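Local structure of UTP-glucose-1-phosphate uridylyltransferase 2 (Trypanosoma brucei, 3GUE) at residues 67-72 with 227-232; 59-64 with 365-370; 409-414 with 441-446; 437-442 with 455-460. The protein probably catalyses the reaction of UTP with alpha-D-glucose 1-phosphate to give UDP-alpha-D-glucose and diphosphate. All blocks are in the same frame, centred on the assembly; numbering follows the deposited sequence. Where two conformers were deposited one is given.

How the contacts relate
Contacts 1 and 2 form one continuous patch, their centres 15 Å apart. They meet through apolar packing: Leu231 CD1 of contact 1 lies 3.6 Å from Leu61 CD1 of contact 2 and also touches Ile64. Contacts 3 and 4 form a second group, centres 10 Å apart, sharing Thr441 and Val442 because strand 437-443 runs between strands 409-412 and 458-462 of one parallel sheet. Contacts 1 and 3 lie on opposite sides of the chain's centre, about 43 Å apart between centres, whereas contacts 2 and 3 approach to about 9 Å at their nearest atoms. The bound UDP-glucose is about 11 Å from the Val367 side chain of contact 2.

Contact 1 (67-72 with 227-232); sequences KGENTA and LDVRLL
This is a small surface contact in which the extended chain ahead of helix 71-74 lies across the first turn of helix 229-237. It is made by van der Waals touches, with 218 Å² buried in all. Glu69 does most of the work on its side. Its CG stands anti to the carbonyl carbon and the chain runs extended beyond it, so that the aliphatic part crosses Val229 at about a right angle. Glu69 CB rests 3.9 Å from Val229 CG1, the branch anti to the backbone N, while Glu69 CD reaches over to 4.0 Å from Val229 CB. In the GT-A type nucleotidyltransferase domain helix 229-237 packs on the central mixed sheet, Leu231 and Leu232 touching Trp307 of strand 300-309. The methylenes of Glu69 and Arg230 cross obliquely, CG to CG at 4.0 Å. The two charged ends do not meet: Glu69 OE2 is 4.9 Å from Arg230 NH1. Glu69 OE1 has a long, weak ion pair with Arg122, and Arg230, bent at chi3 (-80°), has one with Glu65. Asp228 is the N-cap residue of helix 229-237. With CG anti to its backbone N (chi1 -174°), it turns OD1 back over the first turn, 2.8 Å from Arg230 N and 3.3 Å from Leu231 N, both bonds weak in angle. Its other oxygen, OD2, forms a salt bridge with Arg371.

Contact 2 (59-64 with 365-370); sequences PFLQGI and VVVPRE
A single beta bridge joins the start of helix 61-64 to strand 362-366, the outermost strand at one side of the central mixed sheet. Phe60 pairs with Val366, which uses both its N-H and its C=O, bonding the residues before and after Phe60. Val366 N donates to Pro59 O at 2.8 Å, nearly straight (165°) and in the carbonyl plane; Leu61 N donates to Val366 O at 3.1 Å, approaching nearly along the C=O axis. Phe60 is the N-cap residue of the short helix, so the second bond spends the N-H of the first helical residue on the strand.

Side chains close over both sides of this bridge. The Phe60 ring, its CG anti to the carbonyl carbon, lies alongside Val366, and Val366 CB sits 3.9 Å from the ring centroid, only 2° off the normal: a CH-pi contact centred on the face, with the two methyls spread toward the CE1 and CE2 sides. Leu61, with CG anti to its backbone N, sends CD1 obliquely to Val367 CG1 at 4.0 Å and CD2 to Pro368 CD at 3.7 Å. Ile64 meets Val365 tip to tip, CD1 to CG1 at 3.4 Å, methyls closer than two carbons normally pack. Ile64 holds CG1 in the crowded position between backbone N and carbonyl carbon (chi1 54°). Leu61 and Ile64 also pack on Leu231 of helix 229-237. On its other side the strand bonds to strand 242-248, an edge position in the alpha/beta sheet characteristic of the GT-A fold.

Contact 3 (409-414 with 441-446); sequences AIDLDG and TVRGLV
Asp411, Asp413 and Arg443 carry this contact between the neighbouring parallel strands 409-412 and 437-443, which helix 420-427 links into a beta-alpha-beta crossover. Asp411 O takes Val442 N at 2.9 Å. Asp411, its CG anti to the backbone N, meets the arginine at about a right angle, and the carboxylate and guanidinium planes stand 67° apart. The salt bridge rests mainly on Arg443 NH2 to Asp411 OD2 at 2.6 Å, with OD2 met from above the carboxylate plane; weaker bonds run from NH1 and NH2 to OD1. A bend at chi2 (-67°) folds Arg443 back over its own strand, so that Thr441 CG2 lies against one guanidinium face and NH1 donates to Val442 O at 2.9 Å. That carbonyl is gripped twice, as Asp413 N also bonds it, nearly along the C=O axis. On the other face of the sheet Leu412 lies beside Val442, CD2 to CB at 3.8 Å. A water takes part at the strand start, donating to Ala409 O and bonded to Thr441 OG1. Where both strands end, Asp413 OD1 accepts from Glu415 N, while OD2 receives Gly444 N on its anti lone pair, 2.8 Å long and nearly straight at 175°.

Contact 4 (437-442 with 455-460); sequences CTSLTV and RGNVVI
Between Ser439 and Ile460 the backbones of strands 437-443 and 458-462 pair in regular parallel fashion, their short segments only 7° apart. Val458 N donates to Ser439 O at 2.9 Å, Thr441 N to Val458 O at 2.9 Å, and Ile460 N to Thr441 O at 2.8 Å, the last two running nearly along the C=O axes. Before this stretch the register slips by one residue at a beta bulge. There Gly456 O takes two N-H groups at once: Thr438 N at 2.7 Å from above its plane, and Ser439 N at 3.2 Å within it. Gly456 has a positive phi (73°) at this corner.

On the face of Cys437, Leu440 and Val458 the side chains are apolar. Leu440, CG anti to its backbone N, lies side by side with Val458, CD1 to CG1 at 3.6 Å, and the same methyl reaches Ile460 CD1. The face of Ser439, Thr441 and Val459 is mixed: a water donates to Val458 O and bonds Ser439 OG, with a weak link to Thr441 OG1.

Farther out, strands 468-470 and 475-477 pack on Ile460 and Val458, and Asn478 OD1 accepts from Asn457 N. Such stacked parallel strands are consistent with a left-handed beta-helix, as in the C-terminal domain of related uridylyltransferases. The pairing thus probably turns its apolar face inward and its more polar face toward solvent.

Contact 1 (67-72 with 227-232)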
loop_
_atom_site.group_PDB
_atom_site.type_symbol
_atom_site.label_atom_id
_atom_site.label_comp_id
_atom_site.label_asym_id
_atom_site.label_seq_id
_atom_site.Cartn_x
_atom_site.Cartn_y
_atom_site.Cartn_z
ATOM N N LYS A 67 28.608 3.746 -9.645
ATOM C CA LYS A 67 29.361 2.931 -8.690
ATOM C C LYS A 67 29.764 3.782 -7.468
ATOM O O LYS A 67 29.856 5.013 -7.561
ATOM C CB LYS A 67 30.610 2.328 -9.336
ATOM C CG LYS A 67 30.328 1.243 -10.402
ATOM C CD LYS A 67 31.601 0.613 -10.939
ATOM C CE LYS A 67 32.247 1.455 -12.042
ATOM N NZ LYS A 67 33.434 0.776 -12.664
ATOM N N GLY A 68 30.011 3.119 -6.338
ATOM C CA GLY A 68 30.439 3.800 -5.117
ATOM C C GLY A 68 29.216 4.206 -4.326
ATOM O O GLY A 68 28.127 4.353 -4.902
ATOM N N GLU A 69 29.364 4.315 -3.001
ATOM C CA GLU A 69 28.281 4.821 -2.145
ATOM C C GLU A 69 28.796 5.902 -1.210
ATOM O O GLU A 69 29.942 5.872 -0.790
ATOM C CB GLU A 69 27.643 3.715 -1.319
ATOM C CG GLU A 69 26.910 2.682 -2.153
ATOM C CD GLU A 69 26.611 1.438 -1.371
ATOM O OE1 GLU A 69 27.285 1.225 -0.352
ATOM O OE2 GLU A 69 25.718 0.660 -1.778
ATOM N N ASN A 70 27.923 6.841 -0.897
ATOM C CA ASN A 70 28.207 7.858 0.075
ATOM C C ASN A 70 27.608 7.379 1.382
ATOM O O ASN A 70 26.435 7.679 1.649
ATOM C CB ASN A 70 27.558 9.186 -0.350
ATOM C CG ASN A 70 28.061 10.382 0.469
ATOM O OD1 ASN A 70 28.748 10.214 1.475
ATOM N ND2 ASN A 70 27.701 11.601 0.034
ATOM N N THR A 71 28.408 6.647 2.180
ATOM C CA THR A 71 27.951 6.099 3.488
ATOM C C THR A 71 27.484 7.204 4.449
ATOM O O THR A 71 26.605 6.977 5.261
ATOM C CB THR A 71 29.017 5.192 4.158
ATOM O OG1 THR A 71 29.546 4.294 3.180
ATOM C CG2 THR A 71 28.409 4.353 5.295
ATOM N N ALA A 72 28.052 8.403 4.321
ATOM C CA ALA A 72 27.576 9.579 5.059
ATOM C C ALA A 72 26.066 9.846 4.919
ATOM O O ALA A 72 25.416 10.244 5.899
ATOM C CB ALA A 72 28.393 10.811 4.686
ATOM N N LEU A 227 16.133 -0.371 0.686
ATOM C CA LEU A 227 16.900 0.853 0.800
ATOM C C LEU A 227 18.114 0.758 -0.166
ATOM O O LEU A 227 19.039 -0.026 0.056
ATOM C CB LEU A 227 17.333 1.047 2.247
ATOM C CG LEU A 227 17.707 2.497 2.562
ATOM C CD1 LEU A 227 17.359 2.880 4.009
ATOM C CD2 LEU A 227 19.149 2.798 2.239
ATOM N N ASP A 228 18.087 1.527 -1.252
ATOM C CA ASP A 228 19.189 1.531 -2.241
ATOM C C ASP A 228 20.038 2.748 -1.958
ATOM O O ASP A 228 19.610 3.872 -2.228
ATOM C CB ASP A 228 18.634 1.613 -3.667
ATOM C CG ASP A 228 19.716 1.482 -4.756
ATOM O OD1 ASP A 228 20.926 1.743 -4.545
ATOM O OD2 ASP A 228 19.326 1.106 -5.877
ATOM N N VAL A 229 21.220 2.554 -1.381
ATOM C CA VAL A 229 22.085 3.710 -1.121
ATOM C C VAL A 229 22.485 4.472 -2.428
ATOM O O VAL A 229 22.633 5.694 -2.401
ATOM C CB VAL A 229 23.295 3.365 -0.210
ATOM C CG1 VAL A 229 24.098 4.630 0.145
ATOM C CG2 VAL A 229 22.827 2.654 1.066
ATOM N N ARG A 230 22.587 3.770 -3.562
ATOM C CA ARG A 230 22.917 4.425 -4.861
ATOM C C ARG A 230 21.770 5.329 -5.404
ATOM O O ARG A 230 22.020 6.296 -6.126
ATOM C CB ARG A 230 23.397 3.402 -5.922
ATOM C CG ARG A 230 24.609 2.551 -5.475
ATOM C CD ARG A 230 25.267 1.760 -6.639
ATOM N NE ARG A 230 24.524 0.541 -6.967
ATOM C CZ ARG A 230 24.981 -0.706 -6.818
ATOM N NH1 ARG A 230 26.216 -0.939 -6.353
ATOM N NH2 ARG A 230 24.192 -1.735 -7.139
ATOM N N LEU A 231 20.536 5.018 -5.029
ATOM C CA LEU A 231 19.383 5.853 -5.352
ATOM C C LEU A 231 19.286 6.992 -4.356
ATOM O O LEU A 231 18.950 8.137 -4.696
ATOM C CB LEU A 231 18.110 5.042 -5.302
ATOM C CG LEU A 231 16.830 5.727 -5.798
ATOM C CD1 LEU A 231 16.972 6.377 -7.212
ATOM C CD2 LEU A 231 15.697 4.712 -5.767
ATOM N N LEU A 232 19.560 6.677 -3.114
ATOM C CA LEU A 232 19.743 7.736 -2.145
ATOM C C LEU A 232 20.768 8.753 -2.632
ATOM O O LEU A 232 20.514 9.958 -2.574
ATOM C CB LEU A 232 20.130 7.170 -0.786
ATOM C CG LEU A 232 20.372 8.199 0.323
ATOM C CD1 LEU A 232 19.204 9.245 0.345
ATOM C CD2 LEU A 232 20.488 7.456 1.622
#

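Contact 2 (59-64 with 365-370)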
loop_
_atom_site.group_PDB
_atom_site.type_symbol
_atom_site.label_atom_id
_atom_site.label_comp_id
_atom_site.label_asym_id
_atom_site.label_seq_id
_atom_site.Cartn_x
_atom_site.Cartn_y
_atom_site.Cartn_z
ATOM N N PRO A 59 13.149 8.385 -16.445
ATOM C CA PRO A 59 14.506 7.886 -16.245
ATOM C C PRO A 59 14.475 6.529 -15.576
ATOM O O PRO A 59 13.622 6.280 -14.736
ATOM C CB PRO A 59 15.123 8.888 -15.256
ATOM C CG PRO A 59 14.253 10.086 -15.317
ATOM C CD PRO A 59 12.878 9.557 -15.597
ATOM N N PHE A 60 15.406 5.674 -15.976
ATOM C CA PHE A 60 15.551 4.344 -15.440
ATOM C C PHE A 60 16.685 4.365 -14.450
ATOM O O PHE A 60 17.634 5.130 -14.608
ATOM C CB PHE A 60 15.837 3.351 -16.597
ATOM C CG PHE A 60 14.589 2.835 -17.267
ATOM C CD1 PHE A 60 14.236 1.484 -17.174
ATOM C CD2 PHE A 60 13.746 3.702 -17.960
ATOM C CE1 PHE A 60 13.066 1.014 -17.775
ATOM C CE2 PHE A 60 12.576 3.248 -18.556
ATOM C CZ PHE A 60 12.236 1.894 -18.467
ATOM N N LEU A 61 16.593 3.506 -13.439
ATOM C CA LEU A 61 17.594 3.395 -12.371
ATOM C C LEU A 61 19.026 3.085 -12.841
ATOM O O LEU A 61 19.999 3.664 -12.314
ATOM C CB LEU A 61 17.127 2.337 -11.386
ATOM C CG LEU A 61 17.661 2.275 -9.975
ATOM C CD1 LEU A 61 17.085 3.368 -9.132
ATOM C CD2 LEU A 61 17.236 0.914 -9.456
ATOM N N GLN A 62 19.155 2.193 -13.826
ATOM C CA GLN A 62 20.466 1.825 -14.391
ATOM C C GLN A 62 21.196 3.032 -14.962
ATOM O O GLN A 62 22.394 3.217 -14.710
ATOM C CB GLN A 62 20.341 0.733 -15.466
ATOM C CG GLN A 62 21.602 -0.132 -15.595
ATOM C CD GLN A 62 21.467 -1.253 -16.610
ATOM N N GLY A 63 20.473 3.842 -15.734
ATOM C CA GLY A 63 20.978 5.123 -16.185
ATOM C C GLY A 63 21.514 5.932 -15.021
ATOM O O GLY A 63 22.721 6.128 -14.915
ATOM N N ILE A 64 20.629 6.326 -14.101
ATOM C CA ILE A 64 20.896 7.422 -13.157
ATOM C C ILE A 64 21.854 7.128 -11.999
ATOM O O ILE A 64 22.354 8.063 -11.353
ATOM C CB ILE A 64 19.579 8.025 -12.593
ATOM C CG1 ILE A 64 18.681 6.947 -11.978
ATOM C CG2 ILE A 64 18.832 8.808 -13.682
ATOM C CD1 ILE A 64 17.815 7.442 -10.806
ATOM N N VAL A 365 11.338 7.623 -10.826
ATOM C CA VAL A 365 12.320 6.804 -11.571
ATOM C C VAL A 365 11.814 5.383 -11.756
ATOM O O VAL A 365 11.258 4.795 -10.813
ATOM C CB VAL A 365 13.668 6.741 -10.792
ATOM C CG1 VAL A 365 14.789 6.000 -11.608
ATOM C CG2 VAL A 365 14.103 8.117 -10.365
ATOM N N VAL A 366 12.024 4.794 -12.937
ATOM C CA VAL A 366 11.606 3.395 -13.138
ATOM C C VAL A 366 12.588 2.392 -12.526
ATOM O O VAL A 366 13.779 2.416 -12.838
ATOM C CB VAL A 366 11.324 3.025 -14.630
ATOM C CG1 VAL A 366 10.623 1.670 -14.689
ATOM C CG2 VAL A 366 10.472 4.080 -15.300
ATOM N N VAL A 367 12.090 1.526 -11.642
ATOM C CA VAL A 367 12.946 0.571 -10.942
ATOM C C VAL A 367 12.575 -0.840 -11.413
ATOM O O VAL A 367 11.472 -1.050 -11.964
ATOM C CB VAL A 367 12.918 0.736 -9.366
ATOM C CG1 VAL A 367 13.308 2.166 -8.954
ATOM C CG2 VAL A 367 11.548 0.303 -8.731
ATOM N N PRO A 368 13.516 -1.798 -11.285
ATOM C CA PRO A 368 13.179 -3.163 -11.655
ATOM C C PRO A 368 12.010 -3.737 -10.809
ATOM O O PRO A 368 11.841 -3.388 -9.641
ATOM C CB PRO A 368 14.471 -3.937 -11.380
ATOM C CG PRO A 368 15.552 -2.894 -11.339
ATOM C CD PRO A 368 14.905 -1.673 -10.801
ATOM N N ARG A 369 11.208 -4.599 -11.425
ATOM C CA ARG A 369 10.119 -5.258 -10.721
ATOM C C ARG A 369 10.560 -5.959 -9.442
ATOM O O ARG A 369 9.734 -6.195 -8.592
ATOM C CB ARG A 369 9.399 -6.263 -11.639
ATOM C CG ARG A 369 8.083 -6.774 -11.068
ATOM C CD ARG A 369 6.898 -6.098 -11.730
ATOM N NE ARG A 369 5.640 -6.335 -11.022
ATOM C CZ ARG A 369 4.635 -5.454 -10.977
ATOM N NH1 ARG A 369 4.767 -4.271 -11.560
ATOM N NH2 ARG A 369 3.528 -5.723 -10.305
ATOM N N GLU A 370 11.843 -6.288 -9.260
ATOM C CA GLU A 370 12.177 -7.057 -8.056
ATOM C C GLU A 370 12.070 -6.219 -6.760
ATOM O O GLU A 370 12.161 -6.752 -5.655
ATOM C CB GLU A 370 13.492 -7.856 -8.204
ATOM C CG GLU A 370 13.571 -8.714 -9.505
ATOM C CD GLU A 370 12.635 -9.929 -9.531
ATOM O OE1 GLU A 370 12.878 -10.861 -8.736
ATOM O OE2 GLU A 370 11.684 -9.969 -10.369
#

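Contact 3 (409-414 with 441-446)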
loop_
_atom_site.group_PDB
_atom_site.type_symbol
_atom_site.label_atom_id
_atom_site.label_comp_id
_atom_site.label_asym_id
_atom_site.label_seq_id
_atom_site.Cartn_x
_atom_site.Cartn_y
_atom_site.Cartn_z
ATOM N N ALA A 409 -0.818 -13.340 -14.075
ATOM C CA ALA A 409 -2.011 -12.502 -13.973
ATOM C C ALA A 409 -3.170 -13.343 -13.399
ATOM O O ALA A 409 -3.804 -14.134 -14.111
ATOM C CB ALA A 409 -2.369 -11.896 -15.324
ATOM N N ILE A 410 -3.437 -13.168 -12.113
ATOM C CA ILE A 410 -4.415 -14.014 -11.380
ATOM C C ILE A 410 -5.770 -13.289 -11.189
ATOM O O ILE A 410 -5.847 -12.256 -10.493
ATOM C CB ILE A 410 -3.826 -14.513 -10.030
ATOM C CG1 ILE A 410 -2.449 -15.169 -10.242
ATOM C CG2 ILE A 410 -4.817 -15.498 -9.299
ATOM C CD1 ILE A 410 -1.694 -15.544 -8.946
ATOM N N ASP A 411 -6.816 -13.840 -11.818
ATOM C CA ASP A 411 -8.194 -13.344 -11.676
ATOM C C ASP A 411 -9.023 -14.374 -10.898
ATOM O O ASP A 411 -9.389 -15.465 -11.407
ATOM C CB ASP A 411 -8.817 -13.021 -13.042
ATOM C CG ASP A 411 -10.291 -12.594 -12.963
ATOM O OD1 ASP A 411 -10.894 -12.491 -11.879
ATOM O OD2 ASP A 411 -10.876 -12.366 -14.027
ATOM N N LEU A 412 -9.286 -14.025 -9.646
ATOM C CA LEU A 412 -10.061 -14.892 -8.761
ATOM C C LEU A 412 -11.489 -14.306 -8.633
ATOM O O LEU A 412 -11.648 -13.127 -8.302
ATOM C CB LEU A 412 -9.363 -15.041 -7.402
ATOM C CG LEU A 412 -7.996 -15.773 -7.267
ATOM C CD1 LEU A 412 -7.523 -15.889 -5.821
ATOM C CD2 LEU A 412 -8.014 -17.167 -7.919
ATOM N N ASP A 413 -12.491 -15.141 -8.940
ATOM C CA ASP A 413 -13.916 -14.833 -8.843
ATOM C C ASP A 413 -14.216 -13.964 -7.606
ATOM O O ASP A 413 -14.025 -14.402 -6.452
ATOM C CB ASP A 413 -14.705 -16.163 -8.785
ATOM C CG ASP A 413 -16.184 -15.991 -8.980
ATOM O OD1 ASP A 413 -16.717 -14.909 -8.603
ATOM O OD2 ASP A 413 -16.836 -16.958 -9.473
ATOM N N GLY A 414 -14.656 -12.728 -7.852
ATOM C CA GLY A 414 -14.990 -11.788 -6.772
ATOM C C GLY A 414 -16.109 -12.192 -5.829
ATOM O O GLY A 414 -16.203 -11.660 -4.716
ATOM N N THR A 441 -7.198 -17.918 -14.209
ATOM C CA THR A 441 -8.532 -17.416 -13.968
ATOM C C THR A 441 -9.379 -18.520 -13.305
ATOM O O THR A 441 -9.439 -19.663 -13.791
ATOM C CB THR A 441 -9.160 -16.865 -15.301
ATOM O OG1 THR A 441 -8.374 -15.748 -15.751
ATOM C CG2 THR A 441 -10.588 -16.405 -15.111
ATOM N N VAL A 442 -10.018 -18.168 -12.189
ATOM C CA VAL A 442 -10.831 -19.100 -11.434
ATOM C C VAL A 442 -12.202 -18.527 -11.188
ATOM O O VAL A 442 -12.338 -17.372 -10.773
ATOM C CB VAL A 442 -10.161 -19.480 -10.101
ATOM C CG1 VAL A 442 -11.072 -20.380 -9.240
ATOM C CG2 VAL A 442 -8.784 -20.139 -10.380
ATOM N N ARG A 443 -13.211 -19.354 -11.467
ATOM C CA ARG A 443 -14.615 -18.961 -11.467
ATOM C C ARG A 443 -15.430 -20.069 -10.809
ATOM O O ARG A 443 -15.211 -21.253 -11.094
ATOM C CB ARG A 443 -15.130 -18.754 -12.905
ATOM C CG ARG A 443 -14.653 -17.482 -13.588
ATOM C CD ARG A 443 -15.244 -16.255 -12.888
ATOM N NE ARG A 443 -14.800 -14.997 -13.487
ATOM C CZ ARG A 443 -13.654 -14.386 -13.194
ATOM N NH1 ARG A 443 -12.811 -14.904 -12.301
ATOM N NH2 ARG A 443 -13.353 -13.244 -13.786
ATOM N N GLY A 444 -16.369 -19.681 -9.946
ATOM C CA GLY A 444 -17.141 -20.640 -9.156
ATOM C C GLY A 444 -16.336 -21.184 -7.982
ATOM O O GLY A 444 -15.210 -20.701 -7.691
ATOM N N LEU A 445 -16.910 -22.168 -7.284
ATOM C CA LEU A 445 -16.207 -22.825 -6.155
ATOM C C LEU A 445 -15.169 -23.873 -6.605
ATOM O O LEU A 445 -15.500 -24.821 -7.303
ATOM C CB LEU A 445 -17.197 -23.434 -5.159
ATOM C CG LEU A 445 -17.995 -22.460 -4.282
ATOM C CD1 LEU A 445 -19.280 -23.109 -3.775
ATOM C CD2 LEU A 445 -17.128 -21.933 -3.108
ATOM N N VAL A 446 -13.921 -23.690 -6.164
ATOM C CA VAL A 446 -12.774 -24.473 -6.635
ATOM C C VAL A 446 -11.814 -24.646 -5.475
ATOM O O VAL A 446 -11.618 -23.730 -4.662
ATOM C CB VAL A 446 -12.063 -23.798 -7.879
ATOM C CG1 VAL A 446 -10.693 -24.368 -8.160
ATOM C CG2 VAL A 446 -12.938 -23.872 -9.140
HETATM O O HOH W 1 -6.118 -13.941 -15.259
HETATM O O HOH W 2 -10.622 -13.406 -16.809
#

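Contact 4 (437-442 with 455-460)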
loop_
_atom_site.group_PDB
_atom_site.type_symbol
_atom_site.label_atom_id
_atom_site.label_comp_id
_atom_site.label_asym_id
_atom_site.label_seq_id
_atom_site.Cartn_x
_atom_site.Cartn_y
_atom_site.Cartn_z
ATOM N N CYS A 437 3.349 -20.009 -14.532
ATOM C CA CYS A 437 2.020 -19.541 -14.888
ATOM C C CYS A 437 2.054 -18.115 -15.432
ATOM O O CYS A 437 2.581 -17.206 -14.794
ATOM C CB CYS A 437 1.099 -19.639 -13.674
ATOM S SG CYS A 437 -0.488 -18.905 -13.960
ATOM N N THR A 438 1.524 -17.913 -16.632
ATOM C CA THR A 438 1.411 -16.540 -17.156
ATOM C C THR A 438 0.054 -15.932 -16.755
ATOM O O THR A 438 -0.092 -14.716 -16.662
ATOM C CB THR A 438 1.651 -16.411 -18.707
ATOM O OG1 THR A 438 0.611 -17.062 -19.430
ATOM C CG2 THR A 438 2.978 -16.999 -19.145
ATOM N N SER A 439 -0.922 -16.796 -16.497
ATOM C CA SER A 439 -2.302 -16.358 -16.289
ATOM C C SER A 439 -3.115 -17.464 -15.621
ATOM O O SER A 439 -3.061 -18.608 -16.037
ATOM C CB SER A 439 -2.914 -16.020 -17.650
ATOM O OG SER A 439 -4.136 -15.372 -17.510
ATOM N N LEU A 440 -3.856 -17.130 -14.572
ATOM C CA LEU A 440 -4.790 -18.089 -13.960
ATOM C C LEU A 440 -6.117 -17.417 -13.606
ATOM O O LEU A 440 -6.150 -16.470 -12.824
ATOM C CB LEU A 440 -4.185 -18.773 -12.721
ATOM C CG LEU A 440 -5.141 -19.627 -11.872
ATOM C CD1 LEU A 440 -5.508 -20.987 -12.544
ATOM C CD2 LEU A 440 -4.634 -19.825 -10.430
ATOM N N THR A 441 -7.198 -17.918 -14.209
ATOM C CA THR A 441 -8.532 -17.416 -13.968
ATOM C C THR A 441 -9.379 -18.520 -13.305
ATOM O O THR A 441 -9.439 -19.663 -13.791
ATOM C CB THR A 441 -9.160 -16.865 -15.301
ATOM O OG1 THR A 441 -8.374 -15.748 -15.751
ATOM C CG2 THR A 441 -10.588 -16.405 -15.111
ATOM N N VAL A 442 -10.018 -18.168 -12.189
ATOM C CA VAL A 442 -10.831 -19.100 -11.434
ATOM C C VAL A 442 -12.202 -18.527 -11.188
ATOM O O VAL A 442 -12.338 -17.372 -10.773
ATOM C CB VAL A 442 -10.161 -19.480 -10.101
ATOM C CG1 VAL A 442 -11.072 -20.380 -9.240
ATOM C CG2 VAL A 442 -8.784 -20.139 -10.380
ATOM N N ARG A 455 0.561 -24.064 -15.390
ATOM C CA ARG A 455 1.492 -23.694 -16.448
ATOM C C ARG A 455 0.800 -22.957 -17.602
ATOM O O ARG A 455 -0.273 -23.377 -18.085
ATOM C CB ARG A 455 2.176 -24.943 -17.013
ATOM C CG ARG A 455 2.994 -25.720 -16.019
ATOM C CD ARG A 455 3.314 -27.117 -16.547
ATOM N NE ARG A 455 3.944 -27.910 -15.494
ATOM C CZ ARG A 455 4.464 -29.125 -15.640
ATOM N NH1 ARG A 455 4.449 -29.743 -16.811
ATOM N NH2 ARG A 455 4.992 -29.727 -14.589
ATOM N N GLY A 456 1.441 -21.892 -18.067
ATOM C CA GLY A 456 0.932 -21.128 -19.213
ATOM C C GLY A 456 -0.286 -20.310 -18.828
ATOM O O GLY A 456 -0.259 -19.642 -17.796
ATOM N N ASN A 457 -1.317 -20.339 -19.682
ATOM C CA ASN A 457 -2.614 -19.704 -19.430
ATOM C C ASN A 457 -3.725 -20.687 -19.020
ATOM O O ASN A 457 -4.304 -21.379 -19.876
ATOM C CB ASN A 457 -3.066 -18.912 -20.661
ATOM C CG ASN A 457 -2.146 -17.740 -20.972
ATOM O OD1 ASN A 457 -1.838 -17.465 -22.124
ATOM N ND2 ASN A 457 -1.694 -17.061 -19.938
ATOM N N VAL A 458 -4.038 -20.729 -17.723
ATOM C CA VAL A 458 -5.010 -21.684 -17.174
ATOM C C VAL A 458 -6.343 -21.044 -16.770
ATOM O O VAL A 458 -6.368 -20.039 -16.059
ATOM C CB VAL A 458 -4.398 -22.501 -16.013
ATOM C CG1 VAL A 458 -5.461 -23.341 -15.239
ATOM C CG2 VAL A 458 -3.307 -23.402 -16.548
ATOM N N VAL A 459 -7.448 -21.641 -17.226
ATOM C CA VAL A 459 -8.781 -21.256 -16.768
ATOM C C VAL A 459 -9.453 -22.429 -15.999
ATOM O O VAL A 459 -9.408 -23.597 -16.439
ATOM C CB VAL A 459 -9.683 -20.738 -17.949
ATOM C CG1 VAL A 459 -11.069 -20.289 -17.446
ATOM C CG2 VAL A 459 -8.996 -19.575 -18.719
ATOM N N ILE A 460 -10.062 -22.123 -14.851
ATOM C CA ILE A 460 -10.827 -23.122 -14.089
ATOM C C ILE A 460 -12.208 -22.555 -13.733
ATOM O O ILE A 460 -12.306 -21.700 -12.857
ATOM C CB ILE A 460 -10.078 -23.584 -12.780
ATOM C CG1 ILE A 460 -8.627 -24.005 -13.074
ATOM C CG2 ILE A 460 -10.840 -24.740 -12.077
ATOM C CD1 ILE A 460 -7.802 -24.433 -11.803
HETATM O O HOH W 3 -6.218 -17.602 -17.666
#